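Local coordinates for alpha-actinin-like protein 1 (Schizosaccharomyces pombe, PDB 5BVR) that binds and laterally associates with actin filaments through this tandem calponin-homology domain, and takes part in actin-ring formation and organisation, cytokinesis and septation, at residues A[82-87]-A[112-117]; A[76-81]-A[105-110]; A[163-166]-A[172-175]; A[14-19]-A[220-225]. All coordinates share one frame; numbering follows the deposited sequence.

Interactions 1 and 2 join the same two helices of the first calponin-homology domain, 67-83 and 101-117. Interaction 2 is buried and wholly aliphatic, whereas interaction 1, reached where helix 67-83 gives way to loop, is partly buried and mixes two like charges, a water bridge and a Met-aromatic contact. Interaction 3 belongs to the second calponin-homology domain, about 33 Å from interaction 1 between centres, and sets a loop on a helix by ring, carbonyl and apolar contacts. Interaction 4 lies near the middle of the chain and links the two domains; it touches interactions 1 and 2, and there one buried threonine meets two aromatic rings and a second threonine.

Interaction 1: A[82-87]-A[112-117]; sequences KSKGMP and ILRFTI
Two like charges lie side by side here: Lys84 NZ is 4.0 Å from Arg114 NH2. The lysine chain, bent at chi2 and chi3, brings its CE as well to within 3.9 Å of Arg114 NH2, so the aliphatic end and the ammonium both flank the guanidinium. A long, weak ion pair from Lys84 NZ to Glu55 probably offsets some of the repulsion. A water spans the gap on the backbone side of the lysine, donating to Lys84 O at 2.9 Å; it also accepts a weak bond from Arg114 NE, lying at the edge of the guanidinium and in its plane. Met86 supplies the apolar half. Its SD rests 3.6 Å from Arg114 CB, and a turn at chi3 (-73°) swings its methyl CE to 3.7 Å from Phe115 CE2, an oblique approach. Within its own helix Arg114 also packs on Phe115, its CG 3.8 Å above the plane over the ring centre. The lysine is the first residue past the helical part of 67-83, and Met86 follows in the loop, also touching Thr110 and Leu111. Met86 SD lies 5.1 Å from the Phe115 ring centroid, 56° off the ring normal, an oblique Met-aromatic contact that joins the end of one helix to helix 101-117 within the first calponin-homology domain of an alpha-actinin actin-binding domain.

Interaction 2: A[76-81]-A[105-110]; sequences KALEYI and LGLIWT
Leu107 points its forked end at helix 67-83 and divides its two methyls between two partners there. CD1 meets Ile81 CD1 at 3.9 Å, while CD2 meets Leu78 CD2 at the same 3.9 Å. Both are methyl-to-methyl contacts, and in each the side chains cross obliquely. The fork is put in place by the torsions of Leu107: CG lies opposite the backbone N (chi1 -177°), carrying the branch toward helix 67-83, and chi2 of 60° then spreads the methyls toward one partner each. The partners sit three residues apart, just under one turn of helix 67-83, and arrive differently. Ile81 has its CB directed at helix 101-117, and its CG1 branch runs extended (chi2 168°), so that CD1 is the atom that reaches Leu107. The CB of Leu78 is directed alongside the other segment, and the end of the side chain, CD2, comes in to the leucine. The two segments meet through side-chain ends, their nearest CA atoms, those of Ile81 and Thr110, being 9.3 Å apart, and the chemistry is purely van der Waals. Leu88, in the loop between helices 67-83 and 93-97, touches all three residues, and Met86 lies against Ile81. Helix 43-53 covers the isoleucine through Leu49, and helix 93-97 adds Ile96 against both leucines. From the same stretch of helix 101-117, Leu105, Ile108 and Trp109 pack on Phe16 of helix 11-25.

Interaction 3: A[163-166]-A[172-175]; sequences ALIH and LLDY
Ring contacts centre on His166, whose imidazole takes Tyr175 CB over one face. The CB stands 3.6 Å from the ring centroid and 17° off the normal, a CH-pi contact, and is shifted toward the CG side, with 3.5 Å between Tyr175 CB and His166 CG. The two rings themselves meet obliquely, their planes 32° apart. His166 sends its CG anti to the backbone N (chi1 176°), which carries the ring out toward the loop. On another side, near the imidazole plane, the carbonyl of Leu173 faces the ring edge, its O only 2.9 Å from His166 CD2, a close polar approach to a carbon. The polar end of the histidine is engaged elsewhere: ND1 is hydrogen-bonded to the hydroxyl of Tyr142, whose ring also meets Tyr175 edge-to-face.

These residues belong to the second calponin-homology domain, where the loop after helix 159-168 folds back along that helix and contains an inverse gamma turn centred on Asp174 before helix 183-198 begins. His168, two residues beyond the histidine on the same helix, binds a zinc ion together with Asp235.

Apolar contacts make up the rest. Leu173 lays its CD1 against the branched flank of Ile165, with CG2 of Ile165 3.9 Å away, and the two side chains cross at about a right angle. Further along, Tyr175 CE1 lies 3.9 Å from Ala163 CB. Ile193 of helix 183-198 touches both Ile165 and Leu173, and Cys162 touches both Leu173 and Tyr175.

Interaction 4: A[14-19]-A[220-225]; sequences RTFTKW and IMTYVA
Thr222 of helix 217-234 faces Trp19 and Phe16 of helix 11-25, joining the second calponin-homology domain to the first in the compact tandem form of this actin-binding domain. The axes of the two helical segments pass 10.2 Å apart with a crossing angle of 33°, running in roughly the same direction. Packing is tight at the indole: the methyl CG2 of Thr222 sits 3.8 Å from Trp19 CD1 and meets the ring obliquely. A chi1 of -59° sets OG1 beside the backbone N and CG2 opposite that nitrogen; the threonine thus turns its methyl to the tryptophan, while OG1 lies 3.9 Å from Phe16 CE1 in van der Waals contact. Ile112 of helix 101-117 touches Phe16, Trp19 and Thr222, so a third helix closes this part of the interface.

Toward Thr15 the fit is looser, its CG2 coming no nearer than 4.4 Å to Thr222 CB. The more open flank of helix 11-25 is polar: Arg14 and Lys18 are partly exposed and take no direct part with 220-225. Arg14 instead makes a salt bridge to Asp208, whereas Lys18 has a long, weak ion pair with Glu205. At the tight end, the hydroxyl of Thr222 is satisfied in its own helix: OG1 hydrogen-bonds to the carbonyl O of Arg218, one turn earlier.

Interaction 1: A[82-87]-A[112-117]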
loop_
_atom_site.group_PDB
_atom_site.type_symbol
_atom_site.label_atom_id
_atom_site.label_comp_id
_atom_site.label_asym_id
_atom_site.label_seq_id
_atom_site.Cartn_x
_atom_site.Cartn_y
_atom_site.Cartn_z
ATOM N N LYS A 82 10.621 16.580 -1.348
ATOM C CA LYS A 82 10.247 17.885 -1.878
ATOM C C LYS A 82 10.775 18.076 -3.297
ATOM O O LYS A 82 10.070 18.604 -4.160
ATOM C CB LYS A 82 10.783 18.984 -0.958
ATOM C CG LYS A 82 10.428 20.389 -1.389
ATOM C CD LYS A 82 10.980 21.420 -0.414
ATOM C CE LYS A 82 10.636 22.842 -0.856
ATOM N NZ LYS A 82 11.195 23.869 0.071
ATOM N N SER A 83 12.013 17.642 -3.534
ATOM C CA SER A 83 12.646 17.789 -4.850
ATOM C C SER A 83 11.878 17.073 -5.956
ATOM O O SER A 83 12.004 17.422 -7.135
ATOM C CB SER A 83 14.084 17.276 -4.816
ATOM O OG SER A 83 14.141 15.875 -5.001
ATOM N N LYS A 84 11.094 16.070 -5.576
ATOM C CA LYS A 84 10.269 15.318 -6.519
ATOM C C LYS A 84 8.861 15.899 -6.640
ATOM O O LYS A 84 7.995 15.289 -7.257
ATOM C CB LYS A 84 10.191 13.840 -6.104
ATOM C CG LYS A 84 11.557 13.146 -5.957
ATOM C CD LYS A 84 12.198 12.787 -7.292
ATOM C CE LYS A 84 11.527 11.574 -7.923
ATOM N NZ LYS A 84 12.065 11.288 -9.288
ATOM N N GLY A 85 8.634 17.071 -6.059
ATOM C CA GLY A 85 7.355 17.751 -6.173
ATOM C C GLY A 85 6.243 17.243 -5.280
ATOM O O GLY A 85 5.069 17.528 -5.526
ATOM N N MET A 86 6.594 16.508 -4.229
ATOM C CA MET A 86 5.591 16.036 -3.293
ATOM C C MET A 86 5.422 17.021 -2.179
ATOM O O MET A 86 6.418 17.553 -1.670
ATOM C CB MET A 86 5.988 14.696 -2.684
ATOM C CG MET A 86 5.626 13.509 -3.530
ATOM S SD MET A 86 6.480 12.025 -3.046
ATOM C CE MET A 86 8.145 12.326 -3.620
ATOM N N PRO A 87 4.169 17.217 -1.738
ATOM C CA PRO A 87 3.873 18.131 -0.631
ATOM C C PRO A 87 4.408 17.604 0.689
ATOM O O PRO A 87 4.184 16.432 1.002
ATOM C CB PRO A 87 2.346 18.124 -0.584
ATOM C CG PRO A 87 1.970 16.771 -1.092
ATOM C CD PRO A 87 2.972 16.454 -2.151
ATOM N N ILE A 112 3.222 6.408 -0.853
ATOM C CA ILE A 112 2.434 5.364 -1.509
ATOM C C ILE A 112 1.750 5.972 -2.720
ATOM O O ILE A 112 1.740 5.407 -3.820
ATOM C CB ILE A 112 1.425 4.741 -0.507
ATOM C CG1 ILE A 112 2.177 3.919 0.523
ATOM C CG2 ILE A 112 0.434 3.823 -1.245
ATOM C CD1 ILE A 112 1.324 3.509 1.732
ATOM N N LEU A 113 1.178 7.145 -2.545
ATOM C CA LEU A 113 0.432 7.758 -3.638
ATOM C C LEU A 113 1.352 8.041 -4.812
ATOM O O LEU A 113 1.024 7.744 -5.958
ATOM C CB LEU A 113 -0.234 9.046 -3.156
ATOM C CG LEU A 113 -1.089 9.759 -4.208
ATOM C CD1 LEU A 113 -2.171 8.833 -4.774
ATOM C CD2 LEU A 113 -1.710 11.006 -3.586
ATOM N N ARG A 114 2.553 8.538 -4.527
ATOM C CA ARG A 114 3.426 8.933 -5.606
ATOM C C ARG A 114 4.071 7.728 -6.269
ATOM O O ARG A 114 4.157 7.652 -7.499
ATOM C CB ARG A 114 4.516 9.867 -5.093
ATOM C CG ARG A 114 5.602 10.184 -6.096
ATOM C CD ARG A 114 5.123 10.879 -7.352
ATOM N NE ARG A 114 6.282 11.316 -8.121
ATOM C CZ ARG A 114 7.002 10.520 -8.906
ATOM N NH1 ARG A 114 6.672 9.241 -9.061
ATOM N NH2 ARG A 114 8.054 11.008 -9.548
ATOM N N PHE A 115 4.527 6.777 -5.464
ATOM C CA PHE A 115 5.387 5.723 -5.991
ATOM C C PHE A 115 4.673 4.414 -6.297
ATOM O O PHE A 115 5.222 3.531 -6.952
ATOM C CB PHE A 115 6.585 5.506 -5.064
ATOM C CG PHE A 115 7.521 6.669 -5.036
ATOM C CD1 PHE A 115 8.361 6.905 -6.118
ATOM C CD2 PHE A 115 7.527 7.546 -3.973
ATOM C CE1 PHE A 115 9.205 8.002 -6.117
ATOM C CE2 PHE A 115 8.371 8.638 -3.961
ATOM C CZ PHE A 115 9.226 8.858 -5.041
ATOM N N THR A 116 3.439 4.284 -5.838
ATOM C CA THR A 116 2.652 3.088 -6.099
ATOM C C THR A 116 1.401 3.367 -6.916
ATOM O O THR A 116 0.951 2.512 -7.644
ATOM C CB THR A 116 2.251 2.421 -4.762
ATOM O OG1 THR A 116 3.427 1.920 -4.110
ATOM C CG2 THR A 116 1.274 1.289 -4.933
ATOM N N ILE A 117 0.803 4.535 -6.760
ATOM C CA ILE A 117 -0.471 4.795 -7.396
ATOM C C ILE A 117 -0.404 5.769 -8.561
ATOM O O ILE A 117 -1.100 5.595 -9.525
ATOM C CB ILE A 117 -1.487 5.219 -6.341
ATOM C CG1 ILE A 117 -1.787 3.983 -5.473
ATOM C CG2 ILE A 117 -2.774 5.762 -6.967
ATOM C CD1 ILE A 117 -2.637 4.236 -4.313
HETATM O O HOH W 1 5.464 13.888 -7.340
#

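Interaction 2: A[76-81]-A[105-110]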
loop_
_atom_site.group_PDB
_atom_site.type_symbol
_atom_site.label_atom_id
_atom_site.label_comp_id
_atom_site.label_asym_id
_atom_site.label_seq_id
_atom_site.Cartn_x
_atom_site.Cartn_y
_atom_site.Cartn_z
ATOM N N LYS A 76 17.510 15.215 4.994
ATOM C CA LYS A 76 17.916 14.705 3.678
ATOM C C LYS A 76 16.742 14.030 2.973
ATOM O O LYS A 76 16.472 14.289 1.800
ATOM C CB LYS A 76 19.078 13.716 3.839
ATOM C CG LYS A 76 19.573 13.103 2.564
ATOM C CD LYS A 76 20.747 12.195 2.870
ATOM C CE LYS A 76 21.198 11.430 1.664
ATOM N NZ LYS A 76 21.943 12.337 0.755
ATOM N N ALA A 77 16.034 13.174 3.699
ATOM C CA ALA A 77 14.876 12.485 3.139
ATOM C C ALA A 77 13.795 13.464 2.709
ATOM O O ALA A 77 13.235 13.335 1.622
ATOM C CB ALA A 77 14.323 11.515 4.145
ATOM N N LEU A 78 13.475 14.413 3.584
ATOM C CA LEU A 78 12.402 15.352 3.295
ATOM C C LEU A 78 12.765 16.219 2.107
ATOM O O LEU A 78 11.910 16.490 1.261
ATOM C CB LEU A 78 12.055 16.193 4.529
ATOM C CG LEU A 78 11.560 15.427 5.758
ATOM C CD1 LEU A 78 11.180 16.400 6.860
ATOM C CD2 LEU A 78 10.393 14.538 5.430
ATOM N N GLU A 79 14.024 16.624 2.017
ATOM C CA GLU A 79 14.439 17.447 0.896
ATOM C C GLU A 79 14.328 16.651 -0.401
ATOM O O GLU A 79 13.895 17.203 -1.422
ATOM C CB GLU A 79 15.852 17.999 1.118
ATOM C CG GLU A 79 15.882 19.116 2.164
ATOM C CD GLU A 79 14.943 20.266 1.818
ATOM O OE1 GLU A 79 14.935 20.701 0.642
ATOM O OE2 GLU A 79 14.199 20.718 2.715
ATOM N N TYR A 80 14.666 15.359 -0.373
ATOM C CA TYR A 80 14.504 14.522 -1.570
ATOM C C TYR A 80 13.028 14.467 -1.989
ATOM O O TYR A 80 12.681 14.655 -3.160
ATOM C CB TYR A 80 15.057 13.116 -1.340
ATOM C CG TYR A 80 14.751 12.199 -2.499
ATOM C CD1 TYR A 80 15.512 12.243 -3.663
ATOM C CD2 TYR A 80 13.670 11.333 -2.450
ATOM C CE1 TYR A 80 15.215 11.426 -4.729
ATOM C CE2 TYR A 80 13.369 10.508 -3.513
ATOM C CZ TYR A 80 14.146 10.560 -4.647
ATOM O OH TYR A 80 13.828 9.730 -5.704
ATOM N N ILE A 81 12.158 14.220 -1.021
ATOM C CA ILE A 81 10.723 14.154 -1.286
ATOM C C ILE A 81 10.198 15.456 -1.908
ATOM O O ILE A 81 9.471 15.438 -2.928
ATOM C CB ILE A 81 9.971 13.797 0.008
ATOM C CG1 ILE A 81 10.349 12.366 0.426
ATOM C CG2 ILE A 81 8.454 13.912 -0.188
ATOM C CD1 ILE A 81 9.891 11.990 1.850
ATOM N N LEU A 105 2.290 8.854 9.312
ATOM C CA LEU A 105 1.364 8.120 8.442
ATOM C C LEU A 105 1.006 8.957 7.242
ATOM O O LEU A 105 0.870 8.407 6.137
ATOM C CB LEU A 105 0.112 7.686 9.189
ATOM C CG LEU A 105 0.366 6.632 10.270
ATOM C CD1 LEU A 105 -0.940 6.303 10.968
ATOM C CD2 LEU A 105 1.038 5.359 9.731
ATOM N N GLY A 106 0.821 10.263 7.438
ATOM C CA GLY A 106 0.587 11.195 6.340
ATOM C C GLY A 106 1.693 11.180 5.298
ATOM O O GLY A 106 1.445 11.185 4.096
ATOM N N LEU A 107 2.925 11.177 5.777
ATOM C CA LEU A 107 4.056 11.160 4.893
ATOM C C LEU A 107 4.123 9.852 4.112
ATOM O O LEU A 107 4.347 9.867 2.907
ATOM C CB LEU A 107 5.339 11.364 5.680
ATOM C CG LEU A 107 6.622 11.450 4.852
ATOM C CD1 LEU A 107 6.567 12.598 3.871
ATOM C CD2 LEU A 107 7.811 11.582 5.777
ATOM N N ILE A 108 3.923 8.730 4.793
ATOM C CA ILE A 108 3.969 7.448 4.121
ATOM C C ILE A 108 2.872 7.386 3.051
ATOM O O ILE A 108 3.115 6.898 1.949
ATOM C CB ILE A 108 3.878 6.281 5.106
ATOM C CG1 ILE A 108 5.110 6.309 6.012
ATOM C CG2 ILE A 108 3.775 4.954 4.353
ATOM C CD1 ILE A 108 5.024 5.391 7.154
ATOM N N TRP A 109 1.684 7.902 3.341
ATOM C CA TRP A 109 0.649 7.928 2.311
ATOM C C TRP A 109 1.105 8.733 1.087
ATOM O O TRP A 109 0.919 8.312 -0.047
ATOM C CB TRP A 109 -0.675 8.478 2.838
ATOM C CG TRP A 109 -1.684 8.633 1.736
ATOM C CD1 TRP A 109 -2.228 9.804 1.289
ATOM C CD2 TRP A 109 -2.211 7.595 0.894
ATOM N NE1 TRP A 109 -3.081 9.558 0.241
ATOM C CE2 TRP A 109 -3.090 8.210 -0.020
ATOM C CE3 TRP A 109 -2.033 6.208 0.839
ATOM C CZ2 TRP A 109 -3.785 7.488 -0.987
ATOM C CZ3 TRP A 109 -2.728 5.488 -0.113
ATOM C CH2 TRP A 109 -3.596 6.130 -1.015
ATOM N N THR A 110 1.763 9.863 1.314
ATOM C CA THR A 110 2.261 10.664 0.216
ATOM C C THR A 110 3.193 9.831 -0.682
ATOM O O THR A 110 3.127 9.926 -1.910
ATOM C CB THR A 110 2.975 11.915 0.768
ATOM O OG1 THR A 110 1.986 12.759 1.372
ATOM C CG2 THR A 110 3.638 12.712 -0.343
#

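Interaction 3: A[163-166]-A[172-175]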
loop_
_atom_site.group_PDB
_atom_site.type_symbol
_atom_site.label_atom_id
_atom_site.label_comp_id
_atom_site.label_asym_id
_atom_site.label_seq_id
_atom_site.Cartn_x
_atom_site.Cartn_y
_atom_site.Cartn_z
ATOM N N ALA A 163 -13.542 -11.635 -7.619
ATOM C CA ALA A 163 -13.841 -11.444 -9.039
ATOM C C ALA A 163 -12.585 -11.002 -9.773
ATOM O O ALA A 163 -12.337 -11.457 -10.900
ATOM C CB ALA A 163 -14.929 -10.423 -9.221
ATOM N N LEU A 164 -11.790 -10.122 -9.161
ATOM C CA LEU A 164 -10.556 -9.684 -9.809
ATOM C C LEU A 164 -9.654 -10.866 -10.091
ATOM O O LEU A 164 -9.083 -10.967 -11.161
ATOM C CB LEU A 164 -9.826 -8.670 -8.936
ATOM C CG LEU A 164 -10.299 -7.224 -8.987
ATOM C CD1 LEU A 164 -9.500 -6.396 -7.977
ATOM C CD2 LEU A 164 -10.158 -6.619 -10.361
ATOM N N ILE A 165 -9.515 -11.756 -9.115
ATOM C CA ILE A 165 -8.664 -12.926 -9.265
ATOM C C ILE A 165 -9.239 -13.859 -10.329
ATOM O O ILE A 165 -8.520 -14.308 -11.231
ATOM C CB ILE A 165 -8.513 -13.676 -7.939
ATOM C CG1 ILE A 165 -7.728 -12.797 -6.960
ATOM C CG2 ILE A 165 -7.782 -14.995 -8.146
ATOM C CD1 ILE A 165 -7.722 -13.324 -5.553
ATOM N N HIS A 166 -10.526 -14.152 -10.223
ATOM C CA HIS A 166 -11.159 -15.054 -11.173
ATOM C C HIS A 166 -11.027 -14.591 -12.632
ATOM O O HIS A 166 -10.753 -15.410 -13.536
ATOM C CB HIS A 166 -12.635 -15.246 -10.809
ATOM C CG HIS A 166 -13.397 -16.075 -11.782
ATOM N ND1 HIS A 166 -14.366 -15.540 -12.601
ATOM C CD2 HIS A 166 -13.345 -17.397 -12.066
ATOM C CE1 HIS A 166 -14.874 -16.502 -13.356
ATOM N NE2 HIS A 166 -14.287 -17.641 -13.036
ATOM N N LEU A 172 -7.687 -20.450 -10.953
ATOM C CA LEU A 172 -7.240 -20.347 -9.553
ATOM C C LEU A 172 -8.370 -20.212 -8.535
ATOM O O LEU A 172 -8.217 -20.557 -7.361
ATOM C CB LEU A 172 -6.312 -19.151 -9.364
ATOM C CG LEU A 172 -4.892 -19.324 -9.883
ATOM C CD1 LEU A 172 -4.121 -18.048 -9.606
ATOM C CD2 LEU A 172 -4.196 -20.537 -9.249
ATOM N N LEU A 173 -9.502 -19.697 -8.980
ATOM C CA LEU A 173 -10.570 -19.347 -8.059
ATOM C C LEU A 173 -11.851 -19.510 -8.845
ATOM O O LEU A 173 -12.100 -18.736 -9.764
ATOM C CB LEU A 173 -10.382 -17.902 -7.560
ATOM C CG LEU A 173 -11.154 -17.470 -6.303
ATOM C CD1 LEU A 173 -10.557 -16.206 -5.693
ATOM C CD2 LEU A 173 -12.593 -17.228 -6.600
ATOM N N ASP A 174 -12.631 -20.532 -8.499
ATOM C CA ASP A 174 -13.920 -20.800 -9.129
ATOM C C ASP A 174 -15.021 -19.921 -8.533
ATOM O O ASP A 174 -15.727 -20.326 -7.602
ATOM C CB ASP A 174 -14.284 -22.278 -8.970
ATOM C CG ASP A 174 -15.536 -22.665 -9.733
ATOM O OD1 ASP A 174 -16.222 -21.770 -10.271
ATOM O OD2 ASP A 174 -15.838 -23.879 -9.785
ATOM N N TYR A 175 -15.186 -18.741 -9.114
ATOM C CA TYR A 175 -16.076 -17.714 -8.579
ATOM C C TYR A 175 -17.537 -18.180 -8.466
ATOM O O TYR A 175 -18.224 -17.893 -7.485
ATOM C CB TYR A 175 -15.995 -16.482 -9.478
ATOM C CG TYR A 175 -16.790 -15.317 -8.977
ATOM C CD1 TYR A 175 -16.229 -14.404 -8.090
ATOM C CD2 TYR A 175 -18.112 -15.136 -9.355
ATOM C CE1 TYR A 175 -16.954 -13.342 -7.614
ATOM C CE2 TYR A 175 -18.846 -14.083 -8.892
ATOM C CZ TYR A 175 -18.270 -13.185 -8.018
ATOM O OH TYR A 175 -19.017 -12.140 -7.550
#

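Interaction 4: A[14-19]-A[220-225]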
loop_
_atom_site.group_PDB
_atom_site.type_symbol
_atom_site.label_atom_id
_atom_site.label_comp_id
_atom_site.label_asym_id
_atom_site.label_seq_id
_atom_site.Cartn_x
_atom_site.Cartn_y
_atom_site.Cartn_z
ATOM N N ARG A 14 -0.827 -0.539 10.462
ATOM C CA ARG A 14 -0.357 -1.869 10.168
ATOM C C ARG A 14 -0.164 -2.058 8.676
ATOM O O ARG A 14 0.820 -2.650 8.251
ATOM C CB ARG A 14 -1.280 -2.914 10.772
ATOM C CG ARG A 14 -1.096 -2.971 12.297
ATOM C CD ARG A 14 -2.016 -3.991 12.946
ATOM N NE ARG A 14 -3.412 -3.599 12.888
ATOM C CZ ARG A 14 -4.324 -4.127 12.077
ATOM N NH1 ARG A 14 -4.015 -5.113 11.235
ATOM N NH2 ARG A 14 -5.563 -3.667 12.134
ATOM N N THR A 15 -1.079 -1.532 7.877
ATOM C CA THR A 15 -0.993 -1.714 6.435
ATOM C C THR A 15 0.201 -0.977 5.857
ATOM O O THR A 15 0.956 -1.520 5.025
ATOM C CB THR A 15 -2.279 -1.225 5.743
ATOM O OG1 THR A 15 -3.401 -1.975 6.231
ATOM C CG2 THR A 15 -2.207 -1.416 4.262
ATOM N N PHE A 16 0.374 0.264 6.282
ATOM C CA PHE A 16 1.516 1.061 5.842
ATOM C C PHE A 16 2.832 0.439 6.287
ATOM O O PHE A 16 3.803 0.498 5.544
ATOM C CB PHE A 16 1.423 2.509 6.347
ATOM C CG PHE A 16 0.390 3.370 5.625
ATOM C CD1 PHE A 16 -0.542 2.834 4.718
ATOM C CD2 PHE A 16 0.332 4.742 5.885
ATOM C CE1 PHE A 16 -1.482 3.653 4.092
ATOM C CE2 PHE A 16 -0.617 5.560 5.257
ATOM C CZ PHE A 16 -1.533 4.994 4.344
ATOM N N THR A 17 2.872 -0.128 7.488
ATOM C CA THR A 17 4.078 -0.812 7.965
ATOM C C THR A 17 4.379 -2.002 7.071
ATOM O O THR A 17 5.516 -2.202 6.648
ATOM C CB THR A 17 3.920 -1.265 9.412
ATOM O OG1 THR A 17 3.727 -0.116 10.232
ATOM C CG2 THR A 17 5.146 -2.035 9.911
ATOM N N LYS A 18 3.361 -2.795 6.752
ATOM C CA LYS A 18 3.575 -3.956 5.899
ATOM C C LYS A 18 4.047 -3.522 4.497
ATOM O O LYS A 18 4.954 -4.154 3.925
ATOM C CB LYS A 18 2.300 -4.816 5.833
ATOM C CG LYS A 18 2.111 -5.674 7.087
ATOM C CD LYS A 18 0.794 -6.413 7.122
ATOM C CE LYS A 18 -0.208 -5.665 7.985
ATOM N NZ LYS A 18 -1.531 -6.331 8.104
ATOM N N TRP A 19 3.474 -2.441 3.961
ATOM C CA TRP A 19 3.883 -1.914 2.664
ATOM C C TRP A 19 5.370 -1.504 2.719
ATOM O O TRP A 19 6.160 -1.891 1.856
ATOM C CB TRP A 19 2.986 -0.737 2.262
ATOM C CG TRP A 19 3.458 -0.086 1.013
ATOM C CD1 TRP A 19 3.176 -0.458 -0.281
ATOM C CD2 TRP A 19 4.324 1.040 0.929
ATOM N NE1 TRP A 19 3.798 0.407 -1.156
ATOM C CE2 TRP A 19 4.529 1.317 -0.436
ATOM C CE3 TRP A 19 4.946 1.851 1.874
ATOM C CZ2 TRP A 19 5.315 2.381 -0.865
ATOM C CZ3 TRP A 19 5.718 2.898 1.449
ATOM C CH2 TRP A 19 5.912 3.151 0.093
ATOM N N ILE A 220 -7.023 0.125 1.812
ATOM C CA ILE A 220 -7.596 -0.641 0.726
ATOM C C ILE A 220 -6.916 -0.265 -0.581
ATOM O O ILE A 220 -6.527 -1.144 -1.360
ATOM C CB ILE A 220 -9.142 -0.521 0.666
ATOM C CG1 ILE A 220 -9.734 -1.276 1.852
ATOM C CG2 ILE A 220 -9.684 -1.030 -0.662
ATOM C CD1 ILE A 220 -11.212 -1.007 2.051
ATOM N N MET A 221 -6.783 1.029 -0.854
ATOM C CA MET A 221 -6.112 1.467 -2.069
ATOM C C MET A 221 -4.701 0.900 -2.178
ATOM O O MET A 221 -4.275 0.479 -3.250
ATOM C CB MET A 221 -6.021 2.969 -2.114
ATOM C CG MET A 221 -7.352 3.676 -2.359
ATOM S SD MET A 221 -7.210 5.475 -2.365
ATOM C CE MET A 221 -6.101 5.601 -3.760
ATOM N N THR A 222 -3.974 0.927 -1.081
ATOM C CA THR A 222 -2.603 0.423 -1.082
ATOM C C THR A 222 -2.573 -1.044 -1.510
ATOM O O THR A 222 -1.704 -1.449 -2.308
ATOM C CB THR A 222 -1.949 0.580 0.303
ATOM O OG1 THR A 222 -1.959 1.964 0.664
ATOM C CG2 THR A 222 -0.496 0.095 0.312
ATOM N N TYR A 223 -3.485 -1.852 -0.969
ATOM C CA TYR A 223 -3.537 -3.271 -1.247
ATOM C C TYR A 223 -4.044 -3.539 -2.692
ATOM O O TYR A 223 -3.436 -4.323 -3.436
ATOM C CB TYR A 223 -4.398 -3.990 -0.193
ATOM C CG TYR A 223 -4.503 -5.479 -0.416
ATOM C CD1 TYR A 223 -3.385 -6.298 -0.439
ATOM C CD2 TYR A 223 -5.729 -6.077 -0.574
ATOM C CE1 TYR A 223 -3.501 -7.675 -0.662
ATOM C CE2 TYR A 223 -5.852 -7.448 -0.792
ATOM C CZ TYR A 223 -4.751 -8.238 -0.827
ATOM O OH TYR A 223 -4.868 -9.587 -1.061
ATOM N N VAL A 224 -5.111 -2.865 -3.100
ATOM C CA VAL A 224 -5.667 -3.069 -4.430
ATOM C C VAL A 224 -4.633 -2.670 -5.491
ATOM O O VAL A 224 -4.548 -3.312 -6.551
ATOM C CB VAL A 224 -6.964 -2.282 -4.599
ATOM C CG1 VAL A 224 -7.407 -2.263 -6.067
ATOM C CG2 VAL A 224 -8.050 -2.884 -3.724
ATOM N N ALA A 225 -3.822 -1.643 -5.235
ATOM C CA ALA A 225 -2.763 -1.265 -6.184
ATOM C C ALA A 225 -1.818 -2.440 -6.461
ATOM O O ALA A 225 -1.250 -2.549 -7.576
ATOM C CB ALA A 225 -1.955 -0.071 -5.662
#